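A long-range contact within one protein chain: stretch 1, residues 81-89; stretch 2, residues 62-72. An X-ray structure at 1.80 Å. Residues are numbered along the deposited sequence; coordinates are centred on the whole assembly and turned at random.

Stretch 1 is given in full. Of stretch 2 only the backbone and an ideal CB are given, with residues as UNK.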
# COMPACT_ATOMS: atom_id res chain seq x y z
N VAL B 81 11.06 -15.37 -13.53
CA VAL B 81 10.23 -15.60 -12.35
C VAL B 81 10.94 -15.06 -11.10
O VAL B 81 12.07 -15.44 -10.81
CB VAL B 81 9.92 -17.09 -12.16
CG1 VAL B 81 9.01 -17.29 -10.98
CG2 VAL B 81 9.27 -17.66 -13.42
N VAL B 82 10.25 -14.19 -10.37
CA VAL B 82 10.78 -13.57 -9.16
C VAL B 82 9.97 -14.06 -7.96
O VAL B 82 8.79 -14.36 -8.12
CB VAL B 82 10.72 -12.02 -9.24
CG1 VAL B 82 11.50 -11.39 -8.12
CG2 VAL B 82 11.23 -11.54 -10.60
N TYR B 83 10.57 -14.13 -6.78
CA TYR B 83 9.80 -14.43 -5.57
C TYR B 83 9.83 -13.29 -4.58
O TYR B 83 10.89 -12.79 -4.24
CB TYR B 83 10.32 -15.70 -4.90
CG TYR B 83 10.22 -16.88 -5.81
CD1 TYR B 83 9.03 -17.60 -5.94
CD2 TYR B 83 11.30 -17.26 -6.59
CE1 TYR B 83 8.94 -18.68 -6.80
CE2 TYR B 83 11.22 -18.33 -7.44
CZ TYR B 83 10.04 -19.04 -7.55
OH TYR B 83 10.00 -20.10 -8.42
N LEU B 84 8.65 -12.89 -4.13
CA LEU B 84 8.50 -11.82 -3.15
C LEU B 84 8.28 -12.45 -1.78
O LEU B 84 7.42 -13.34 -1.62
CB LEU B 84 7.31 -10.92 -3.52
CG LEU B 84 6.86 -9.87 -2.50
CD1 LEU B 84 7.85 -8.75 -2.40
CD2 LEU B 84 5.47 -9.31 -2.85
N TYR B 85 9.07 -12.02 -0.80
CA TYR B 85 8.93 -12.50 0.56
C TYR B 85 8.68 -11.32 1.47
O TYR B 85 9.51 -10.41 1.51
CB TYR B 85 10.19 -13.19 1.08
CG TYR B 85 10.74 -14.38 0.32
CD1 TYR B 85 11.45 -14.20 -0.87
CD2 TYR B 85 10.63 -15.66 0.84
CE1 TYR B 85 11.99 -15.29 -1.54
CE2 TYR B 85 11.18 -16.74 0.18
CZ TYR B 85 11.85 -16.55 -1.00
OH TYR B 85 12.39 -17.63 -1.66
N PHE B 86 7.57 -11.33 2.21
CA PHE B 86 7.38 -10.33 3.24
C PHE B 86 8.08 -10.76 4.51
O PHE B 86 8.21 -11.96 4.79
CB PHE B 86 5.89 -10.10 3.51
CG PHE B 86 5.22 -9.31 2.44
CD1 PHE B 86 5.51 -7.97 2.28
CD2 PHE B 86 4.33 -9.91 1.58
CE1 PHE B 86 4.91 -7.22 1.29
CE2 PHE B 86 3.72 -9.17 0.59
CZ PHE B 86 4.01 -7.83 0.45
N ILE B 87 8.56 -9.78 5.25
CA ILE B 87 9.19 -10.05 6.54
C ILE B 87 8.07 -10.42 7.53
O ILE B 87 6.99 -9.84 7.49
CB ILE B 87 10.00 -8.82 7.03
CG1 ILE B 87 11.44 -8.87 6.47
CG2 ILE B 87 10.09 -8.79 8.55
CD1 ILE B 87 11.53 -8.85 4.98
N GLN B 88 8.33 -11.41 8.38
CA GLN B 88 7.29 -11.93 9.27
C GLN B 88 6.72 -10.82 10.15
O GLN B 88 7.47 -9.99 10.68
CB GLN B 88 7.82 -13.08 10.12
CG GLN B 88 6.71 -13.69 10.98
CD GLN B 88 7.12 -14.96 11.70
OE1 GLN B 88 8.28 -15.12 12.08
NE2 GLN B 88 6.17 -15.86 11.90
N ASN B 89 5.40 -10.80 10.26
CA ASN B 89 4.65 -9.89 11.14
C ASN B 89 4.62 -8.44 10.69
O ASN B 89 4.20 -7.56 11.43
CB ASN B 89 5.20 -9.97 12.57
CG ASN B 89 4.94 -11.30 13.21
OD1 ASN B 89 3.90 -11.93 12.96
ND2 ASN B 89 5.87 -11.75 14.04
N UNK B 62 18.52 -10.97 12.64
CA UNK B 62 18.01 -11.94 11.69
C UNK B 62 16.48 -11.96 11.75
O UNK B 62 15.89 -12.16 12.82
CB UNK B 62 18.59 -13.33 11.97
N UNK B 63 15.86 -11.73 10.60
CA UNK B 63 14.40 -11.70 10.51
C UNK B 63 13.86 -12.87 9.71
O UNK B 63 14.45 -13.24 8.69
CB UNK B 63 13.93 -10.39 9.88
N UNK B 64 12.75 -13.44 10.14
CA UNK B 64 12.12 -14.52 9.40
C UNK B 64 11.32 -14.01 8.22
O UNK B 64 10.73 -12.93 8.29
CB UNK B 64 11.22 -15.34 10.33
N UNK B 65 11.30 -14.80 7.16
CA UNK B 65 10.51 -14.49 5.96
C UNK B 65 9.21 -15.29 5.91
O UNK B 65 9.20 -16.48 6.27
CB UNK B 65 11.33 -14.77 4.70
N UNK B 66 8.14 -14.66 5.43
CA UNK B 66 6.92 -15.37 5.04
C UNK B 66 7.19 -16.17 3.77
O UNK B 66 8.16 -15.91 3.08
CB UNK B 66 5.76 -14.40 4.83
N UNK B 67 6.35 -17.18 3.47
CA UNK B 67 6.58 -18.00 2.27
C UNK B 67 6.55 -17.14 1.01
O UNK B 67 5.84 -16.15 0.99
CB UNK B 67 5.53 -19.11 2.17
N UNK B 68 7.33 -17.51 -0.01
CA UNK B 68 7.45 -16.69 -1.22
C UNK B 68 6.15 -16.60 -2.01
O UNK B 68 5.33 -17.53 -2.02
CB UNK B 68 8.55 -17.25 -2.12
N UNK B 69 5.95 -15.47 -2.66
CA UNK B 69 4.90 -15.35 -3.65
C UNK B 69 5.50 -15.07 -5.02
O UNK B 69 6.43 -14.28 -5.15
CB UNK B 69 3.91 -14.25 -3.26
N UNK B 70 4.96 -15.72 -6.03
CA UNK B 70 5.55 -15.69 -7.36
C UNK B 70 4.99 -14.55 -8.21
O UNK B 70 3.79 -14.27 -8.16
CB UNK B 70 5.32 -17.03 -8.06
N UNK B 71 5.85 -13.87 -8.96
CA UNK B 71 5.37 -12.98 -10.01
C UNK B 71 6.42 -12.84 -11.12
O UNK B 71 7.58 -13.19 -10.93
CB UNK B 71 5.02 -11.61 -9.43
N UNK B 72 5.98 -12.35 -12.28
CA UNK B 72 6.84 -12.27 -13.46
C UNK B 72 7.61 -10.95 -13.53
O UNK B 72 7.01 -9.87 -13.55
CB UNK B 72 6.00 -12.45 -14.73

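Position 62 has nothing of stretch 1 within 5.5 Å of its CB; the residue is Val 62. At 63 the CB points toward stretch 1 and lies 4.4 Å from Ile 87 CG2. An aliphatic side chain would suit, and Leu 63 brings its CD1 to 4.1 Å from Ile 87 CG2.

Position 64 already works through its backbone, Gln 88 N donating to its O at 2.8 Å. Its CB points sideways, 3.4 Å from Gln 88 OE1, which favours a short polar side chain with a donor. Asn 64 fits, though its ND2 reaches Gln 88 OE1 at 3.4 Å in only a weak hydrogen bond.

At 65 the CB leads away overall, yet sits 4.0 Å from Tyr 85 CD2; a branched or long apolar residue could cover that ring and Ile 87 together. Leu 65 does so, its CD2 3.9 Å from Ile 87 CD1.

The N of 66 donates to Phe 86 O at 2.8 Å, which disfavours proline. The sideways CB leaves room for small or polar residues. Asp 66 sets OD1 3.7 Å from Gln 88 CA without a hydrogen bond across.

Position 67 points away, and its phi of -60° allows proline among many others. In Pro 67 the backbone O receives a bond from a water (2.9 Å) that also accepts from Phe 86 N (2.9 Å).

At 68, phi is -66° and the N makes no hydrogen bond to stretch 1, while the CB lies 3.5 Å from Tyr 85 CE2. A compact apolar residue is wanted, proline included. Pro 68 lays its CB over the Tyr 85 face, 3.8 Å from the ring centroid.

Position 69 is locked by paired bonds, its N to Leu 84 O and Leu 84 N to its O, both 2.8 Å. Many strand formers would do; Met 69 starts on the face of Leu 84 and then leads away.

Position 70 shares its face with Tyr 83, and a long side chain could reach Tyr 83 and Val 81. Arg 70 puts NH1 3.4 Å from Val 81 CG1 and its guanidinium face against Tyr 83 OH, without a hydrogen bond.

At 71, paired backbone bonds with Val 82 leave a CB on the Val 82 and Leu 84 face, room for a large apolar group. Phe 71 turns its ring back at chi1 71° (p), placing one face under Val 82 CB, 4.1 Å from the centroid.

Position 72 points away; it is Ala 72.

Stretch 2, residues 62-72: VLNLDPPMRFA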
# COMPACT_ATOMS: atom_id res chain seq x y z
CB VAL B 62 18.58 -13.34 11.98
CG1 VAL B 62 18.01 -14.36 11.01
CG2 VAL B 62 20.11 -13.31 11.88
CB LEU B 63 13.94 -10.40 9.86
CG LEU B 63 14.42 -9.12 10.53
CD1 LEU B 63 13.90 -7.93 9.76
CD2 LEU B 63 13.94 -9.09 11.97
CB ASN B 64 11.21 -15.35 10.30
CG ASN B 64 11.98 -16.08 11.38
OD1 ASN B 64 13.04 -16.65 11.12
ND2 ASN B 64 11.47 -16.02 12.60
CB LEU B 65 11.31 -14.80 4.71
CG LEU B 65 12.66 -14.11 4.64
CD1 LEU B 65 13.50 -14.69 3.50
CD2 LEU B 65 12.44 -12.62 4.47
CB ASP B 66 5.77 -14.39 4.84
CG ASP B 66 5.25 -13.83 6.15
OD1 ASP B 66 5.51 -14.45 7.18
OD2 ASP B 66 4.59 -12.77 6.13
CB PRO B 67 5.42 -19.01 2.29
CG PRO B 67 4.41 -18.44 3.25
CD PRO B 67 5.19 -17.65 4.26
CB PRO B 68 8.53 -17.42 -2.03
CG PRO B 68 8.55 -18.81 -1.49
CD PRO B 68 8.26 -18.65 -0.03
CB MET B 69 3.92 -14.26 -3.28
CG MET B 69 3.34 -14.45 -1.91
SD MET B 69 2.08 -13.22 -1.65
CE MET B 69 0.80 -13.85 -2.74
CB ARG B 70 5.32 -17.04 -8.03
CG ARG B 70 5.87 -17.17 -9.42
CD ARG B 70 5.43 -18.49 -10.04
NE ARG B 70 5.81 -19.63 -9.22
CZ ARG B 70 6.77 -20.49 -9.52
NH1 ARG B 70 7.46 -20.35 -10.65
NH2 ARG B 70 7.05 -21.50 -8.71
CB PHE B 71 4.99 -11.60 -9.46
CG PHE B 71 6.15 -10.75 -9.01
CD1 PHE B 71 6.75 -10.96 -7.78
CD2 PHE B 71 6.63 -9.73 -9.82
CE1 PHE B 71 7.82 -10.17 -7.37
CE2 PHE B 71 7.70 -8.94 -9.41
CZ PHE B 71 8.29 -9.16 -8.18
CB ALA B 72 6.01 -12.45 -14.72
O HOH W 1 5.63 -13.35 1.52
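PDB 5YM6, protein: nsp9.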